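Side-chain contact in halocarboxylic acid dehalogenase DehI (Pseudomonas putida, PDB 3BJX), which probably hydrolyses carbon-halogen bonds of halocarboxylic acids, releasing the halide: residues F278-Q281 and R282-A285. Numbering follows the deposited sequence.
Sequences FMYQ and RFIA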
loop_
_atom_site.group_PDB
_atom_site.type_symbol
_atom_site.label_atom_id
_atom_site.label_comp_id
_atom_site.label_asym_id
_atom_site.label_seq_id
_atom_site.Cartn_x
_atom_site.Cartn_y
_atom_site.Cartn_z
ATOM N N PHE A 278 -1.306 5.333 1.981
ATOM C CA PHE A 278 -0.221 4.470 1.522
ATOM C C PHE A 278 -0.567 3.801 0.198
ATOM O O PHE A 278 0.123 3.985 -0.795
ATOM C CB PHE A 278 0.039 3.388 2.553
ATOM C CG PHE A 278 1.250 2.557 2.270
ATOM C CD1 PHE A 278 2.490 2.933 2.779
ATOM C CD2 PHE A 278 1.154 1.388 1.506
ATOM C CE1 PHE A 278 3.599 2.172 2.528
ATOM C CE2 PHE A 278 2.274 0.606 1.260
ATOM C CZ PHE A 278 3.499 1.004 1.778
HETATM N N MSE A 279 -1.645 3.031 0.200
HETATM C CA MSE A 279 -2.138 2.379 -1.005
HETATM C C MSE A 279 -2.339 3.297 -2.219
HETATM O O MSE A 279 -2.046 2.911 -3.346
HETATM C CB MSE A 279 -3.456 1.689 -0.679
HETATM C CG MSE A 279 -3.991 0.860 -1.802
HETATM SE SE MSE A 279 -5.426 -0.261 -1.172
HETATM C CE MSE A 279 -6.816 1.119 -0.828
ATOM N N TYR A 280 -2.887 4.488 -1.999
ATOM C CA TYR A 280 -3.163 5.384 -3.120
ATOM C C TYR A 280 -1.920 6.081 -3.702
ATOM O O TYR A 280 -1.922 6.426 -4.866
ATOM C CB TYR A 280 -4.339 6.353 -2.858
ATOM C CG TYR A 280 -5.688 5.745 -3.187
ATOM C CD1 TYR A 280 -6.096 5.559 -4.517
ATOM C CD2 TYR A 280 -6.551 5.336 -2.169
ATOM C CE1 TYR A 280 -7.330 4.974 -4.811
ATOM C CE2 TYR A 280 -7.784 4.764 -2.454
ATOM C CZ TYR A 280 -8.161 4.583 -3.766
ATOM O OH TYR A 280 -9.395 4.024 -4.018
ATOM N N GLN A 281 -0.854 6.252 -2.918
ATOM C CA GLN A 281 0.451 6.648 -3.501
ATOM C C GLN A 281 0.845 5.720 -4.655
ATOM O O GLN A 281 1.189 6.181 -5.740
ATOM C CB GLN A 281 1.560 6.657 -2.449
ATOM C CG GLN A 281 1.342 7.596 -1.282
ATOM C CD GLN A 281 2.499 7.601 -0.324
ATOM O OE1 GLN A 281 2.466 6.958 0.734
ATOM N NE2 GLN A 281 3.528 8.327 -0.668
ATOM N N ARG A 282 0.760 4.410 -4.413
ATOM C CA ARG A 282 1.180 3.399 -5.389
ATOM C C ARG A 282 0.157 3.236 -6.502
ATOM O O ARG A 282 0.526 2.985 -7.651
ATOM C CB ARG A 282 1.415 2.041 -4.707
ATOM C CG ARG A 282 2.701 1.912 -3.948
ATOM C CD ARG A 282 2.653 2.572 -2.582
ATOM N NE ARG A 282 3.938 2.448 -1.907
ATOM C CZ ARG A 282 4.295 3.142 -0.837
ATOM N NH1 ARG A 282 3.435 3.981 -0.262
ATOM N NH2 ARG A 282 5.505 2.960 -0.314
ATOM N N PHE A 283 -1.119 3.386 -6.155
ATOM C CA PHE A 283 -2.218 3.215 -7.097
ATOM C C PHE A 283 -2.153 4.280 -8.171
ATOM O O PHE A 283 -2.164 3.957 -9.380
ATOM C CB PHE A 283 -3.567 3.212 -6.361
ATOM C CG PHE A 283 -4.778 3.057 -7.269
ATOM C CD1 PHE A 283 -5.414 1.831 -7.395
ATOM C CD2 PHE A 283 -5.284 4.139 -7.983
ATOM C CE1 PHE A 283 -6.519 1.670 -8.212
ATOM C CE2 PHE A 283 -6.399 3.996 -8.811
ATOM C CZ PHE A 283 -7.010 2.755 -8.926
ATOM N N ILE A 284 -2.070 5.544 -7.726
ATOM C CA ILE A 284 -1.962 6.705 -8.618
ATOM C C ILE A 284 -0.694 6.633 -9.453
ATOM O O ILE A 284 -0.749 6.821 -10.673
ATOM C CB ILE A 284 -1.930 8.054 -7.878
ATOM C CG1 ILE A 284 -3.015 8.155 -6.801
ATOM C CG2 ILE A 284 -2.003 9.219 -8.909
ATOM C CD1 ILE A 284 -4.365 8.463 -7.291
ATOM N N ALA A 285 0.454 6.404 -8.812
ATOM C CA ALA A 285 1.700 6.141 -9.570
ATOM C C ALA A 285 1.456 5.103 -10.675
ATOM O O ALA A 285 1.757 5.371 -11.843
ATOM C CB ALA A 285 2.851 5.720 -8.671
#
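Phe278 O takes two weak hydrogen bonds on helix 267-299. Arg282 NH1 lies 3.4 Å from Phe278 O, and the backbone N of Gln281 3.3 Å from the same O. Arg282 bends at the CB-CG bond (chi2 79°), which turns its chain back over the preceding turn. Its guanidinium lies flat on the Phe278 ring, with planes 21° apart. Arg282 NH1 sits above the ring centre, and Arg282 CZ is 3.7 Å from the Phe278 centroid, a cation-pi stack. Gln281 OE1 lies at the guanidinium edge, 3.3 Å from Arg282 NH1, and OE1 is hydrogen-bonded to Ser140 OG on helix 112-143. With an alanine at Phe278, the guanidinium would probably lose its aromatic platform and be freer to turn.

One turn on, Phe283 N donates to Met279 O at 3.0 Å. Phe283 also offers a ring face to the edge of Tyr280, with centroids 5.2 Å apart. Tyr280 OH bonds to His199, whose ring also meets Phe283.

Phe278 packs on Met279 of the second subunit, and Arg282 on Phe278 of that subunit. Within this contact the arginine's charge meets a pi face and, weakly, a backbone carbonyl, where the two subunits pack together.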